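Local coordinates for SJCHGC06286 protein (Schistosoma japonicum, PDB 3QBR) that probably binds BH domains of other Bcl-2 family members and thereby takes part in the regulation of apoptosis, at residues Q87-D92 and E103-E108; S22-S27 and T53-G58. All coordinates share one frame; numbering follows the deposited sequence.

Interaction 1 of 2, residues Q87-D92 and E103-E108; sequences QSLGID and EIFYLE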
# COMPACT_ATOMS: atom_id res chain seq x y z
N GLN A 87 -17.18 2.24 1.43
CA GLN A 87 -18.52 1.83 1.07
C GLN A 87 -18.57 1.40 -0.38
O GLN A 87 -19.02 0.30 -0.70
CB GLN A 87 -19.49 2.97 1.31
CG GLN A 87 -19.54 3.40 2.74
CD GLN A 87 -20.77 4.21 3.04
OE1 GLN A 87 -21.83 3.98 2.46
NE2 GLN A 87 -20.64 5.16 3.96
N SER A 88 -18.10 2.28 -1.25
CA SER A 88 -18.15 2.01 -2.67
C SER A 88 -17.38 0.72 -2.96
O SER A 88 -17.61 0.07 -3.98
CB SER A 88 -17.59 3.18 -3.47
OG SER A 88 -16.17 3.12 -3.58
N LEU A 89 -16.47 0.36 -2.06
CA LEU A 89 -15.71 -0.88 -2.18
C LEU A 89 -16.39 -2.03 -1.46
O LEU A 89 -16.24 -3.19 -1.83
CB LEU A 89 -14.28 -0.69 -1.65
CG LEU A 89 -13.34 -0.13 -2.71
CD1 LEU A 89 -12.16 0.60 -2.09
CD2 LEU A 89 -12.90 -1.25 -3.65
N GLY A 90 -17.17 -1.69 -0.43
CA GLY A 90 -17.96 -2.67 0.27
C GLY A 90 -17.07 -3.31 1.31
O GLY A 90 -16.91 -4.53 1.35
N ILE A 91 -16.51 -2.45 2.15
CA ILE A 91 -15.47 -2.84 3.08
C ILE A 91 -15.80 -2.44 4.50
O ILE A 91 -15.22 -2.96 5.44
CB ILE A 91 -14.13 -2.22 2.66
CG1 ILE A 91 -13.40 -3.17 1.71
CG2 ILE A 91 -13.27 -1.90 3.87
CD1 ILE A 91 -12.09 -2.63 1.25
N ASP A 92 -16.74 -1.52 4.66
CA ASP A 92 -17.15 -1.11 6.00
C ASP A 92 -18.28 -1.98 6.56
O ASP A 92 -18.74 -1.77 7.68
CB ASP A 92 -17.55 0.35 6.01
CG ASP A 92 -16.36 1.26 5.95
OD1 ASP A 92 -15.27 0.85 6.42
OD2 ASP A 92 -16.50 2.38 5.43
N GLU A 103 -10.79 -7.21 -5.88
CA GLU A 103 -9.54 -7.26 -6.63
C GLU A 103 -9.68 -6.32 -7.82
O GLU A 103 -8.90 -5.38 -7.99
CB GLU A 103 -9.23 -8.68 -7.09
CG GLU A 103 -7.76 -8.92 -7.41
CD GLU A 103 -7.44 -10.40 -7.67
OE1 GLU A 103 -6.52 -10.68 -8.48
OE2 GLU A 103 -8.10 -11.28 -7.07
N ILE A 104 -10.71 -6.56 -8.63
CA ILE A 104 -11.07 -5.70 -9.76
C ILE A 104 -10.93 -4.19 -9.47
O ILE A 104 -10.20 -3.47 -10.17
CB ILE A 104 -12.52 -5.94 -10.21
CG1 ILE A 104 -12.73 -7.41 -10.62
CG2 ILE A 104 -12.89 -4.98 -11.32
CD1 ILE A 104 -11.47 -8.12 -10.99
N PHE A 105 -11.64 -3.71 -8.47
CA PHE A 105 -11.58 -2.29 -8.18
C PHE A 105 -10.20 -1.89 -7.76
O PHE A 105 -9.69 -0.87 -8.21
CB PHE A 105 -12.59 -1.90 -7.13
CG PHE A 105 -13.98 -2.25 -7.50
CD1 PHE A 105 -14.35 -2.29 -8.84
CD2 PHE A 105 -14.93 -2.51 -6.53
CE1 PHE A 105 -15.64 -2.62 -9.20
CE2 PHE A 105 -16.23 -2.83 -6.89
CZ PHE A 105 -16.58 -2.88 -8.23
N TYR A 106 -9.60 -2.70 -6.88
CA TYR A 106 -8.22 -2.46 -6.45
C TYR A 106 -7.34 -2.34 -7.67
O TYR A 106 -6.57 -1.38 -7.80
CB TYR A 106 -7.68 -3.57 -5.52
CG TYR A 106 -6.40 -3.16 -4.84
CD1 TYR A 106 -6.36 -2.01 -4.06
CD2 TYR A 106 -5.23 -3.88 -4.99
CE1 TYR A 106 -5.21 -1.60 -3.45
CE2 TYR A 106 -4.05 -3.48 -4.36
CZ TYR A 106 -4.05 -2.33 -3.59
OH TYR A 106 -2.92 -1.88 -2.96
N LEU A 107 -7.45 -3.31 -8.56
CA LEU A 107 -6.64 -3.32 -9.77
C LEU A 107 -6.86 -2.07 -10.64
O LEU A 107 -5.91 -1.50 -11.19
CB LEU A 107 -6.85 -4.61 -10.55
CG LEU A 107 -6.02 -5.73 -9.92
CD1 LEU A 107 -6.03 -6.99 -10.76
CD2 LEU A 107 -4.58 -5.25 -9.69
N GLU A 108 -8.12 -1.62 -10.73
CA GLU A 108 -8.44 -0.42 -11.48
C GLU A 108 -7.84 0.82 -10.81
O GLU A 108 -7.42 1.76 -11.48
CB GLU A 108 -9.96 -0.26 -11.62
CG GLU A 108 -10.63 -1.22 -12.61
CD GLU A 108 -12.15 -1.01 -12.71
OE1 GLU A 108 -12.68 -0.03 -12.13
OE2 GLU A 108 -12.82 -1.83 -13.37

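Interaction 2 of 2, residues S22-S27 and T53-G58; sequences STLCHS and TCVPNG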
# COMPACT_ATOMS: atom_id res chain seq x y z
N SER A 22 6.37 -8.47 -1.13
CA SER A 22 5.39 -9.01 -0.19
C SER A 22 5.82 -8.80 1.28
O SER A 22 5.06 -8.27 2.10
CB SER A 22 5.16 -10.50 -0.50
OG SER A 22 4.26 -11.07 0.42
N THR A 23 7.05 -9.20 1.60
CA THR A 23 7.58 -9.07 2.95
C THR A 23 7.58 -7.62 3.43
O THR A 23 7.38 -7.34 4.62
CB THR A 23 9.02 -9.66 3.06
OG1 THR A 23 9.03 -11.06 2.72
CG2 THR A 23 9.56 -9.48 4.46
N LEU A 24 7.81 -6.68 2.51
CA LEU A 24 7.81 -5.26 2.88
C LEU A 24 6.43 -4.80 3.27
O LEU A 24 6.27 -4.01 4.21
CB LEU A 24 8.31 -4.40 1.74
CG LEU A 24 9.72 -3.87 1.87
CD1 LEU A 24 10.03 -3.04 0.62
CD2 LEU A 24 9.86 -3.04 3.16
N CYS A 25 5.42 -5.28 2.55
CA CYS A 25 4.05 -4.91 2.87
C CYS A 25 3.67 -5.35 4.26
O CYS A 25 3.21 -4.52 5.04
CB CYS A 25 3.05 -5.49 1.88
SG CYS A 25 3.23 -4.72 0.31
N HIS A 26 3.84 -6.65 4.54
CA HIS A 26 3.65 -7.17 5.91
C HIS A 26 4.36 -6.32 6.99
O HIS A 26 3.71 -5.76 7.88
CB HIS A 26 4.03 -8.65 6.01
CG HIS A 26 3.16 -9.55 5.20
ND1 HIS A 26 1.81 -9.72 5.46
CD2 HIS A 26 3.43 -10.33 4.13
CE1 HIS A 26 1.29 -10.56 4.59
NE2 HIS A 26 2.25 -10.95 3.77
N SER A 27 5.67 -6.17 6.90
CA SER A 27 6.39 -5.40 7.91
C SER A 27 5.82 -4.02 8.04
O SER A 27 5.57 -3.55 9.14
CB SER A 27 7.87 -5.27 7.58
OG SER A 27 8.40 -6.53 7.23
N THR A 53 11.13 -13.65 3.09
CA THR A 53 12.57 -13.56 3.06
C THR A 53 13.04 -12.42 3.93
O THR A 53 12.27 -11.82 4.68
CB THR A 53 13.10 -13.32 1.65
OG1 THR A 53 12.65 -12.04 1.19
CG2 THR A 53 12.60 -14.40 0.72
N CYS A 54 14.31 -12.13 3.81
CA CYS A 54 14.91 -11.01 4.49
C CYS A 54 15.16 -9.97 3.41
O CYS A 54 15.77 -10.26 2.38
CB CYS A 54 16.21 -11.46 5.18
SG CYS A 54 17.47 -10.19 5.45
N VAL A 55 14.68 -8.76 3.65
CA VAL A 55 14.84 -7.66 2.69
C VAL A 55 16.09 -6.86 3.03
O VAL A 55 16.30 -6.50 4.19
CB VAL A 55 13.61 -6.72 2.69
CG1 VAL A 55 13.83 -5.53 1.76
CG2 VAL A 55 12.34 -7.51 2.31
N PRO A 56 16.94 -6.61 2.03
CA PRO A 56 18.17 -5.85 2.31
C PRO A 56 17.86 -4.39 2.64
O PRO A 56 17.18 -3.72 1.86
CB PRO A 56 18.97 -5.96 1.01
CG PRO A 56 18.37 -7.12 0.28
CD PRO A 56 16.94 -7.21 0.68
N ASN A 57 18.35 -3.90 3.77
CA ASN A 57 18.07 -2.54 4.19
C ASN A 57 16.65 -2.39 4.68
O ASN A 57 16.20 -1.29 4.95
CB ASN A 57 18.32 -1.58 3.05
CG ASN A 57 19.73 -1.68 2.54
OD1 ASN A 57 20.62 -2.12 3.26
ND2 ASN A 57 19.94 -1.27 1.29
N GLY A 58 15.97 -3.53 4.80
CA GLY A 58 14.59 -3.58 5.24
C GLY A 58 14.21 -2.53 6.27
O GLY A 58 13.19 -1.87 6.13

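Interaction 1 of 2, residues Q87-D92 and E103-E108
Ser88 turns its OG back onto its own helix, hydrogen-bonded to Val85 O, and meets Phe105 through its backbone instead: Ser88 O lies 4.3 Å from Phe105 CE2, placed obliquely to the ring. No hydrogen bond crosses between 87-92 and 103-108. The contact is carried by Leu89, whose branch CD2 comes in at the ring's edge, close to the ring plane and at the root of the side chain. Leu89 CD2 is 3.6 Å from Phe105 CB and 3.7 Å from Phe105 CD2. In Phe105, CG stands anti to the carbonyl carbon (chi1 -58°), which carries the ring past the leucine, the two side chains running in opposite directions. Leu89 also touches Leu102, one turn before Phe105 on helix 99-113. Directly after Leu89, Gly90 with its positive phi closes helix 83-89 in a Schellman motif. A chain of another protein packs apolar side chains on Ser88, Leu89, Phe105 and Glu108, and Glu108 OE1 is hydrogen-bonded to a polar side chain of that chain. This is consistent with the ligand groove of a Bcl-2 fold. With apolar packing and no hydrogen bond joining the two segments, the fit depends on shape, and Leu89 and Phe105 together offer the bound chain a mainly apolar surface.

Interaction 2 of 2, residues S22-S27 and T53-G58
Polar contact between Thr23 and Thr53 is slight. Thr53 N points to Thr23 OG1 at 3.4 Å with an N-H...O angle of 140°, a weak hydrogen bond. The same hydroxyl is hydrogen-bonded to Leu19 O, one turn earlier on helix 17-31, which is its stronger polar partner. With chi1 at -60°, Thr23 keeps OG1 beside its backbone N, where it serves both Leu19 and the loop, while CG2, anti to that N, comes 3.6 Å from Thr53 O. The carbonyl of Thr23 stays within the helix: Ser27 OG, at 2.9 Å from Thr23 O, and Ser27 N, at 3.1 Å from Thr23 O, grip it from opposite faces of its plane.

Apolar packing centres on Val55, whose side chain divides its two methyls between neighbouring helix residues. Val55 CG2 sits 4.0 Å from both CB and CG2 of Thr23, and the threonine and valine side chains pass one another, running in opposite senses. The other branch, Val55 CG1, makes a looser contact with Leu24 CG at 4.4 Å. Leu24, buried, also packs on Ile61 and Ile62 of helix 58-79 and on Trp170, so the loop valine borders a larger apolar cluster.

Within the loop, a type II beta turn runs from Val55 to Gly58, closed by Gly58 N to Val55 O at 3.0 Å, with Asn57 at positive phi. Asn57 ND2 is tied to Ser171 OG. The first side-chain bond of Cys54 leads away from 22-27; an interchain disulfide at this cysteine has been seen in a structure of this protein. The whole is a loop-on-helix contact of the all-helical Bcl-2 fold, laying the connection between helices 35-48 and 58-79 against helix 17-31.

The two contacts lie on opposite sides of the chain's centre, with the centre of interaction 1 about 14 Å from it and that of interaction 2 about 12 Å. Their own centres are about 26 Å apart and their nearest atoms about 8 Å, so they do not touch. Along the chain both segments of interaction 2 come before those of interaction 1. Helix 142-159 relates them: Cys25 and His26 pack on its Ile149, while Tyr106 packs on its Leu148 and Thr151 and bonds through OH to Thr152 OG1. Interaction 1 borders the bound chain of another protein, probably in the family's ligand groove; interaction 2 joins a loop to the first helix of the bundle.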